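Local coordinates for protein endolysin (Clostridium phage phiCD27, PDB 3QAY) that probably cleaves the amide bond between N-acetylmuramic acid and L-alanine in the peptidoglycan of Clostridium difficile, using a bound zinc ion, at residues A[94-106]-A[120-134]. Numbering follows the deposited sequence.
Sequences KGSEVLYYSNKGL and FKNRGAKLDKRLYIL. With PO4 (phosphate ion), chain H.
E97 reaches R123 and K126 with one carboxylate oxygen. E97 OE2 takes R123 NE at 2.9 Å and K126 NZ at 2.7 Å, from opposite faces of the carboxylate plane, in a salt-bridge network. CG of E97 is anti to its backbone N (chi1 172°), and the extended chain carries the acid to both bases. A water joins E97 OE1 to R123 NH2. R123 NH1 also donates to K94 O (3.2 Å), above that carbonyl's plane, so the guanidinium is held at two edges.

Backbone bonds pair the strands, among them K126 N to V98 O and Y100 N to K126 O. The pairing is interrupted near G124, whose buried carbonyl oxygen has no partner.

Apolar packing completes the contact. The Y100 ring lies between L106 CB of its own segment on one face and L127 CA on the other, with A125 C at its edge. L99 CD1 meets L131 CD1 (3.6 Å). K129 lays CB and CG against Y101 CE1, and Y101 CB packs on L134 CB.

Strand 96-100, helix 103-116 and strand 122-127 form a beta-alpha-beta unit. Its parallel strands make one border of the mixed six-stranded sheet of this zinc amidase's alpha/beta fold, with 122-127 outermost.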
ATOM      1  N   LYS A  94      13.384   0.987 -10.129  1.00 18.59           N
ATOM      2  CA  LYS A  94      12.052   1.334 -10.610  1.00 18.06           C
ATOM      3  C   LYS A  94      11.128   0.128 -10.610  1.00 17.08           C
ATOM      4  O   LYS A  94      11.586  -1.014 -10.588  1.00 16.90           O
ATOM      5  CB  LYS A  94      12.121   1.937 -12.017  1.00 18.87           C
ATOM      6  CG  LYS A  94      12.554   0.977 -13.118  1.00 21.08           C
ATOM      7  CD  LYS A  94      12.498   1.671 -14.474  1.00 23.92           C
ATOM      8  CE  LYS A  94      13.125   0.836 -15.569  1.00 25.63           C
ATOM      9  NZ  LYS A  94      14.600   0.816 -15.425  1.00 27.82           N
ATOM     10  N   GLY A  95       9.826   0.397 -10.634  1.00 16.05           N
ATOM     11  CA  GLY A  95       8.828  -0.652 -10.782  1.00 15.46           C
ATOM     12  C   GLY A  95       8.017  -0.943  -9.538  1.00 14.54           C
ATOM     13  O   GLY A  95       8.175  -0.291  -8.499  1.00 14.05           O
ATOM     14  N   SER A  96       7.157  -1.951  -9.664  1.00 13.84           N
ATOM     15  CA  SER A  96       6.208  -2.319  -8.633  1.00 13.22           C
ATOM     16  C   SER A  96       6.602  -3.643  -8.005  1.00 13.41           C
ATOM     17  O   SER A  96       7.227  -4.486  -8.644  1.00 14.04           O
ATOM     18  CB  SER A  96       4.809  -2.440  -9.226  1.00 12.89           C
ATOM     19  OG  SER A  96       4.455  -1.254  -9.896  1.00 12.75           O
ATOM     20  N   GLU A  97       6.177  -3.823  -6.764  1.00 12.93           N
ATOM     21  CA  GLU A  97       6.594  -4.931  -5.939  1.00 13.36           C
ATOM     22  C   GLU A  97       5.567  -5.084  -4.816  1.00 12.47           C
ATOM     23  O   GLU A  97       5.098  -4.086  -4.280  1.00 11.91           O
ATOM     24  CB  GLU A  97       7.964  -4.553  -5.407  1.00 14.11           C
ATOM     25  CG  GLU A  97       8.580  -5.410  -4.388  1.00 15.60           C
ATOM     26  CD  GLU A  97       9.996  -4.958  -4.136  1.00 16.77           C
ATOM     27  OE1 GLU A  97      10.279  -4.420  -3.047  1.00 16.33           O
ATOM     28  OE2 GLU A  97      10.812  -5.096  -5.067  1.00 19.11           O
ATOM     29  N   VAL A  98       5.194  -6.319  -4.482  1.00 12.26           N
ATOM     30  CA  VAL A  98       4.234  -6.558  -3.402  1.00 11.41           C
ATOM     31  C   VAL A  98       4.793  -7.592  -2.414  1.00 11.67           C
ATOM     32  O   VAL A  98       5.172  -8.700  -2.810  1.00 12.02           O
ATOM     33  CB  VAL A  98       2.856  -7.018  -3.949  1.00 11.56           C
ATOM     34  CG1 VAL A  98       1.897  -7.350  -2.809  1.00 11.23           C
ATOM     35  CG2 VAL A  98       2.256  -5.953  -4.877  1.00 10.00           C
ATOM     36  N   LEU A  99       4.843  -7.219  -1.134  1.00 10.91           N
ATOM     37  CA  LEU A  99       5.367  -8.103  -0.091  1.00 11.27           C
ATOM     38  C   LEU A  99       4.223  -8.846   0.586  1.00 10.87           C
ATOM     39  O   LEU A  99       3.155  -8.272   0.828  1.00 10.42           O
ATOM     40  CB  LEU A  99       6.185  -7.309   0.933  1.00 11.22           C
ATOM     41  CG  LEU A  99       7.217  -6.346   0.332  1.00 12.06           C
ATOM     42  CD1 LEU A  99       8.078  -5.696   1.421  1.00 11.81           C
ATOM     43  CD2 LEU A  99       8.097  -7.060  -0.683  1.00 12.69           C
ATOM     44  N   TYR A 100       4.437 -10.129   0.863  1.00 11.08           N
ATOM     45  CA  TYR A 100       3.393 -10.982   1.422  1.00 11.11           C
ATOM     46  C   TYR A 100       3.973 -11.931   2.473  1.00 11.55           C
ATOM     47  O   TYR A 100       5.200 -12.056   2.612  1.00 11.18           O
ATOM     48  CB  TYR A 100       2.695 -11.771   0.311  1.00 11.19           C
ATOM     49  CG  TYR A 100       3.587 -12.810  -0.321  1.00 12.63           C
ATOM     50  CD1 TYR A 100       3.650 -14.100   0.187  1.00 13.43           C
ATOM     51  CD2 TYR A 100       4.383 -12.497  -1.420  1.00 12.81           C
ATOM     52  CE1 TYR A 100       4.477 -15.056  -0.382  1.00 14.43           C
ATOM     53  CE2 TYR A 100       5.210 -13.452  -2.002  1.00 14.49           C
ATOM     54  CZ  TYR A 100       5.247 -14.731  -1.475  1.00 15.08           C
ATOM     55  OH  TYR A 100       6.069 -15.678  -2.033  1.00 16.52           O
ATOM     56  N   TYR A 101       3.071 -12.593   3.198  1.00 11.46           N
ATOM     57  CA  TYR A 101       3.433 -13.431   4.350  1.00 12.20           C
ATOM     58  C   TYR A 101       3.065 -14.899   4.184  1.00 13.10           C
ATOM     59  O   TYR A 101       3.726 -15.757   4.748  1.00 13.96           O
ATOM     60  CB  TYR A 101       2.754 -12.892   5.614  1.00 11.90           C
ATOM     61  CG  TYR A 101       3.215 -13.554   6.896  1.00 11.89           C
ATOM     62  CD1 TYR A 101       4.429 -13.226   7.462  1.00 12.17           C
ATOM     63  CD2 TYR A 101       2.436 -14.515   7.529  1.00 13.11           C
ATOM     64  CE1 TYR A 101       4.872 -13.824   8.627  1.00 13.46           C
ATOM     65  CE2 TYR A 101       2.864 -15.128   8.699  1.00 14.47           C
ATOM     66  CZ  TYR A 101       4.091 -14.772   9.243  1.00 14.31           C
ATOM     67  OH  TYR A 101       4.537 -15.349  10.404  1.00 15.50           O
ATOM     68  N   SER A 102       2.012 -15.180   3.419  1.00 13.54           N
ATOM     69  CA  SER A 102       1.450 -16.525   3.324  1.00 14.46           C
ATOM     70  C   SER A 102       1.150 -16.908   1.879  1.00 15.11           C
ATOM     71  O   SER A 102       1.260 -16.088   0.966  1.00 14.11           O
ATOM     72  CB  SER A 102       0.151 -16.578   4.119  1.00 14.39           C
ATOM     73  OG  SER A 102      -0.771 -15.628   3.609  1.00 13.08           O
ATOM     74  N   ASN A 103       0.750 -18.159   1.680  1.00 16.72           N
ATOM     75  CA  ASN A 103       0.339 -18.618   0.358  1.00 17.71           C
ATOM     76  C   ASN A 103      -0.889 -17.860  -0.152  1.00 17.45           C
ATOM     77  O   ASN A 103      -1.006 -17.601  -1.351  1.00 17.93           O
ATOM     78  CB  ASN A 103       0.075 -20.130   0.355  1.00 18.88           C
ATOM     79  CG  ASN A 103       1.357 -20.957   0.452  1.00 20.30           C
ATOM     80  OD1 ASN A 103       2.435 -20.521   0.039  1.00 21.56           O
ATOM     81  ND2 ASN A 103       1.235 -22.162   0.992  1.00 21.94           N
ATOM     82  N   LYS A 104      -1.801 -17.507   0.752  1.00 17.44           N
ATOM     83  CA  LYS A 104      -2.991 -16.738   0.379  1.00 17.33           C
ATOM     84  C   LYS A 104      -2.595 -15.336  -0.054  1.00 16.35           C
ATOM     85  O   LYS A 104      -3.072 -14.830  -1.070  1.00 16.16           O
ATOM     86  CB  LYS A 104      -3.987 -16.673   1.540  1.00 17.63           C
ATOM     87  CG  LYS A 104      -4.700 -17.994   1.806  1.00 19.74           C
ATOM     88  CD  LYS A 104      -5.669 -17.890   2.975  1.00 21.36           C
ATOM     89  CE  LYS A 104      -6.406 -19.200   3.205  1.00 23.46           C
ATOM     90  NZ  LYS A 104      -5.494 -20.260   3.734  1.00 25.49           N
ATOM     91  N   GLY A 105      -1.715 -14.724   0.729  1.00 15.82           N
ATOM     92  CA  GLY A 105      -1.138 -13.432   0.399  1.00 15.10           C
ATOM     93  C   GLY A 105      -0.397 -13.434  -0.924  1.00 14.87           C
ATOM     94  O   GLY A 105      -0.480 -12.472  -1.671  1.00 14.25           O
ATOM     95  N   LEU A 106       0.327 -14.515  -1.209  1.00 15.52           N
ATOM     96  CA  LEU A 106       1.002 -14.681  -2.499  1.00 15.85           C
ATOM     97  C   LEU A 106       0.038 -14.586  -3.693  1.00 15.73           C
ATOM     98  O   LEU A 106       0.381 -13.985  -4.710  1.00 15.62           O
ATOM     99  CB  LEU A 106       1.761 -16.012  -2.541  1.00 16.56           C
ATOM    100  CG  LEU A 106       2.396 -16.435  -3.871  1.00 17.51           C
ATOM    101  CD1 LEU A 106       3.450 -15.437  -4.342  1.00 17.01           C
ATOM    102  CD2 LEU A 106       2.987 -17.829  -3.737  1.00 17.82           C
ATOM    103  N   PHE A 120       4.173  -0.345 -14.976  1.00 12.22           N
ATOM    104  CA  PHE A 120       5.490  -0.310 -14.353  1.00 12.21           C
ATOM    105  C   PHE A 120       6.263  -1.602 -14.619  1.00 12.85           C
ATOM    106  O   PHE A 120       5.710  -2.583 -15.124  1.00 12.86           O
ATOM    107  CB  PHE A 120       5.338  -0.139 -12.837  1.00 11.58           C
ATOM    108  CG  PHE A 120       4.575   1.085 -12.442  1.00 10.84           C
ATOM    109  CD1 PHE A 120       5.216   2.308 -12.335  1.00 10.62           C
ATOM    110  CD2 PHE A 120       3.212   1.019 -12.179  1.00 10.75           C
ATOM    111  CE1 PHE A 120       4.514   3.445 -11.982  1.00 10.28           C
ATOM    112  CE2 PHE A 120       2.502   2.154 -11.821  1.00 10.15           C
ATOM    113  CZ  PHE A 120       3.152   3.370 -11.721  1.00 10.04           C
ATOM    114  N   LYS A 121       7.543  -1.604 -14.263  1.00 12.98           N
ATOM    115  CA  LYS A 121       8.320  -2.840 -14.252  1.00 13.51           C
ATOM    116  C   LYS A 121       7.754  -3.771 -13.178  1.00 13.16           C
ATOM    117  O   LYS A 121       7.606  -3.361 -12.028  1.00 12.53           O
ATOM    118  CB  LYS A 121       9.787  -2.542 -13.948  1.00 13.86           C
ATOM    119  CG  LYS A 121      10.666  -3.778 -13.798  1.00 13.94           C
ATOM    120  CD  LYS A 121      12.045  -3.394 -13.299  1.00 14.79           C
ATOM    121  CE  LYS A 121      12.999  -4.564 -13.347  1.00 15.29           C
ATOM    122  NZ  LYS A 121      13.484  -4.834 -14.734  1.00 15.39           N
ATOM    123  N   ASN A 122       7.430  -5.007 -13.553  1.00 13.63           N
ATOM    124  CA  ASN A 122       6.977  -6.002 -12.579  1.00 13.59           C
ATOM    125  C   ASN A 122       8.185  -6.610 -11.873  1.00 14.06           C
ATOM    126  O   ASN A 122       8.841  -7.496 -12.415  1.00 14.31           O
ATOM    127  CB  ASN A 122       6.141  -7.098 -13.256  1.00 13.91           C
ATOM    128  CG  ASN A 122       5.512  -8.065 -12.258  1.00 13.75           C
ATOM    129  OD1 ASN A 122       5.887  -8.115 -11.080  1.00 13.16           O
ATOM    130  ND2 ASN A 122       4.543  -8.842 -12.731  1.00 13.35           N
ATOM    131  N   ARG A 123       8.470  -6.124 -10.667  1.00 14.15           N
ATOM    132  CA  ARG A 123       9.589  -6.636  -9.866  1.00 14.92           C
ATOM    133  C   ARG A 123       9.262  -7.974  -9.200  1.00 15.28           C
ATOM    134  O   ARG A 123      10.162  -8.660  -8.728  1.00 16.18           O
ATOM    135  CB  ARG A 123      10.016  -5.616  -8.799  1.00 14.41           C
ATOM    136  CG  ARG A 123      10.483  -4.279  -9.374  1.00 14.46           C
ATOM    137  CD  ARG A 123      10.572  -3.190  -8.304  1.00 14.82           C
ATOM    138  NE  ARG A 123      11.605  -3.461  -7.302  1.00 14.27           N
ATOM    139  CZ  ARG A 123      12.908  -3.237  -7.459  1.00 16.96           C
ATOM    140  NH1 ARG A 123      13.389  -2.726  -8.590  1.00 17.93           N
ATOM    141  NH2 ARG A 123      13.747  -3.534  -6.468  1.00 17.81           N
ATOM    142  N   GLY A 124       7.977  -8.323  -9.147  1.00 15.50           N
ATOM    143  CA  GLY A 124       7.521  -9.611  -8.613  1.00 15.79           C
ATOM    144  C   GLY A 124       7.048  -9.557  -7.164  1.00 15.37           C
ATOM    145  O   GLY A 124       7.417  -8.658  -6.411  1.00 14.86           O
ATOM    146  N   ALA A 125       6.211 -10.524  -6.790  1.00 15.45           N
ATOM    147  CA  ALA A 125       5.768 -10.696  -5.407  1.00 15.26           C
ATOM    148  C   ALA A 125       6.910 -11.285  -4.587  1.00 15.79           C
ATOM    149  O   ALA A 125       7.619 -12.169  -5.059  1.00 16.38           O
ATOM    150  CB  ALA A 125       4.562 -11.616  -5.349  1.00 15.42           C
ATOM    151  N   LYS A 126       7.086 -10.801  -3.362  1.00 15.79           N
ATOM    152  CA  LYS A 126       8.222 -11.212  -2.536  1.00 16.64           C
ATOM    153  C   LYS A 126       7.778 -11.548  -1.122  1.00 16.48           C
ATOM    154  O   LYS A 126       7.047 -10.782  -0.499  1.00 15.92           O
ATOM    155  CB  LYS A 126       9.282 -10.107  -2.499  1.00 16.81           C
ATOM    156  CG  LYS A 126       9.789  -9.710  -3.875  1.00 17.38           C
ATOM    157  CD  LYS A 126      10.809  -8.594  -3.802  1.00 18.49           C
ATOM    158  CE  LYS A 126      11.257  -8.179  -5.197  1.00 19.54           C
ATOM    159  NZ  LYS A 126      12.432  -7.267  -5.133  1.00 20.22           N
ATOM    160  N   LEU A 127       8.212 -12.703  -0.633  1.00 17.08           N
ATOM    161  CA  LEU A 127       7.921 -13.136   0.727  1.00 17.17           C
ATOM    162  C   LEU A 127       8.813 -12.369   1.698  1.00 17.34           C
ATOM    163  O   LEU A 127      10.027 -12.296   1.496  1.00 17.51           O
ATOM    164  CB  LEU A 127       8.172 -14.639   0.866  1.00 18.04           C
ATOM    165  CG  LEU A 127       7.957 -15.274   2.245  1.00 18.47           C
ATOM    166  CD1 LEU A 127       6.493 -15.237   2.641  1.00 17.74           C
ATOM    167  CD2 LEU A 127       8.492 -16.700   2.259  1.00 19.31           C
ATOM    168  N   ASP A 128       8.203 -11.776   2.726  1.00 16.75           N
ATOM    169  CA  ASP A 128       8.950 -11.166   3.823  1.00 16.92           C
ATOM    170  C   ASP A 128       8.195 -11.360   5.133  1.00 16.82           C
ATOM    171  O   ASP A 128       7.189 -10.703   5.381  1.00 16.36           O
ATOM    172  CB  ASP A 128       9.209  -9.676   3.566  1.00 16.41           C
ATOM    173  CG  ASP A 128      10.212  -9.074   4.551  1.00 17.22           C
ATOM    174  OD1 ASP A 128      10.604  -9.770   5.512  1.00 17.80           O
ATOM    175  OD2 ASP A 128      10.606  -7.897   4.373  1.00 17.78           O
ATOM    176  N   LYS A 129       8.694 -12.262   5.972  1.00 17.69           N
ATOM    177  CA  LYS A 129       8.047 -12.570   7.239  1.00 17.91           C
ATOM    178  C   LYS A 129       8.562 -11.716   8.393  1.00 17.85           C
ATOM    179  O   LYS A 129       8.118 -11.882   9.528  1.00 17.97           O
ATOM    180  CB  LYS A 129       8.217 -14.054   7.574  1.00 19.23           C
ATOM    181  CG  LYS A 129       7.522 -14.997   6.611  1.00 19.84           C
ATOM    182  CD  LYS A 129       7.578 -16.418   7.134  1.00 22.16           C
ATOM    183  CE  LYS A 129       6.661 -17.345   6.370  1.00 23.53           C
ATOM    184  NZ  LYS A 129       6.716 -18.737   6.911  1.00 25.36           N
ATOM    185  N   ARG A 130       9.487 -10.803   8.107  1.00 17.45           N
ATOM    186  CA  ARG A 130      10.098  -9.982   9.146  1.00 17.77           C
ATOM    187  C   ARG A 130       9.294  -8.725   9.463  1.00 16.29           C
ATOM    188  O   ARG A 130       9.485  -8.121  10.518  1.00 16.58           O
ATOM    189  CB  ARG A 130      11.521  -9.588   8.744  1.00 18.58           C
ATOM    190  CG  ARG A 130      12.456 -10.765   8.588  1.00 21.55           C
ATOM    191  CD  ARG A 130      13.822 -10.326   8.102  1.00 24.98           C
ATOM    192  NE  ARG A 130      13.795  -9.893   6.706  1.00 27.41           N
ATOM    193  CZ  ARG A 130      14.859  -9.451   6.033  1.00 30.57           C
ATOM    194  NH1 ARG A 130      16.055  -9.377   6.619  1.00 32.07           N
ATOM    195  NH2 ARG A 130      14.725  -9.077   4.763  1.00 31.41           N
ATOM    196  N   LEU A 131       8.406  -8.324   8.558  1.00 14.87           N
ATOM    197  CA  LEU A 131       7.675  -7.077   8.725  1.00 13.76           C
ATOM    198  C   LEU A 131       6.513  -7.284   9.683  1.00 13.16           C
ATOM    199  O   LEU A 131       5.731  -8.221   9.526  1.00 12.65           O
ATOM    200  CB  LEU A 131       7.167  -6.552   7.381  1.00 13.34           C
ATOM    201  CG  LEU A 131       8.255  -6.289   6.337  1.00 14.16           C
ATOM    202  CD1 LEU A 131       7.633  -5.881   5.001  1.00 14.17           C
ATOM    203  CD2 LEU A 131       9.231  -5.234   6.824  1.00 15.25           C
ATOM    204  N   TYR A 132       6.403  -6.398  10.669  1.00 12.41           N
ATOM    205  CA  TYR A 132       5.366  -6.507  11.685  1.00 12.23           C
ATOM    206  C   TYR A 132       3.964  -6.370  11.110  1.00 11.35           C
ATOM    207  O   TYR A 132       3.029  -6.986  11.614  1.00 11.52           O
ATOM    208  CB  TYR A 132       5.575  -5.484  12.811  1.00 12.37           C
ATOM    209  CG  TYR A 132       5.251  -4.048  12.447  1.00 11.73           C
ATOM    210  CD1 TYR A 132       3.935  -3.589  12.409  1.00 11.06           C
ATOM    211  CD2 TYR A 132       6.268  -3.140  12.151  1.00 12.31           C
ATOM    212  CE1 TYR A 132       3.643  -2.273  12.078  1.00 10.36           C
ATOM    213  CE2 TYR A 132       5.985  -1.828  11.824  1.00 10.64           C
ATOM    214  CZ  TYR A 132       4.675  -1.397  11.794  1.00 10.95           C
ATOM    215  OH  TYR A 132       4.398  -0.087  11.465  1.00 11.35           O
ATOM    216  N   ILE A 133       3.810  -5.564  10.060  1.00 10.56           N
ATOM    217  CA  ILE A 133       2.489  -5.338   9.494  1.00  9.79           C
ATOM    218  C   ILE A 133       1.974  -6.629   8.856  1.00  9.71           C
ATOM    219  O   ILE A 133       0.763  -6.824   8.738  1.00  9.48           O
ATOM    220  CB  ILE A 133       2.479  -4.154   8.483  1.00  9.54           C
ATOM    221  CG1 ILE A 133       1.049  -3.639   8.273  1.00  9.16           C
ATOM    222  CG2 ILE A 133       3.120  -4.564   7.151  1.00  9.02           C
ATOM    223  CD1 ILE A 133       0.371  -3.147   9.532  1.00  8.87           C
ATOM    224  N   LEU A 134       2.900  -7.514   8.484  1.00  9.65           N
ATOM    225  CA  LEU A 134       2.574  -8.828   7.933  1.00 10.05           C
ATOM    226  C   LEU A 134       2.555  -9.951   8.977  1.00 10.73           C
ATOM    227  O   LEU A 134       1.665 -10.795   8.962  1.00 11.39           O
ATOM    228  CB  LEU A 134       3.569  -9.187   6.829  1.00 10.06           C
ATOM    229  CG  LEU A 134       3.621  -8.206   5.661  1.00  9.54           C
ATOM    230  CD1 LEU A 134       4.693  -8.619   4.665  1.00  8.60           C
ATOM    231  CD2 LEU A 134       2.258  -8.112   4.994  1.00  8.87           C
TER
HETATM  232  P   PO4 H 183      11.176  -6.440 -17.254  1.00 18.11           P
HETATM  233  O1  PO4 H 183      11.628  -5.031 -16.946  1.00 17.58           O
HETATM  234  O2  PO4 H 183      12.025  -7.010 -18.375  1.00 18.26           O
HETATM  235  O3  PO4 H 183      11.283  -7.329 -16.040  1.00 18.11           O
HETATM  236  O4  PO4 H 183       9.738  -6.389 -17.713  1.00 19.41           O
HETATM  237  O   HOH W   1      12.788  -3.553  -3.365  1.00 25.00           O
HETATM  238  O   HOH W   2       7.437 -15.202  -4.178  1.00 15.16           O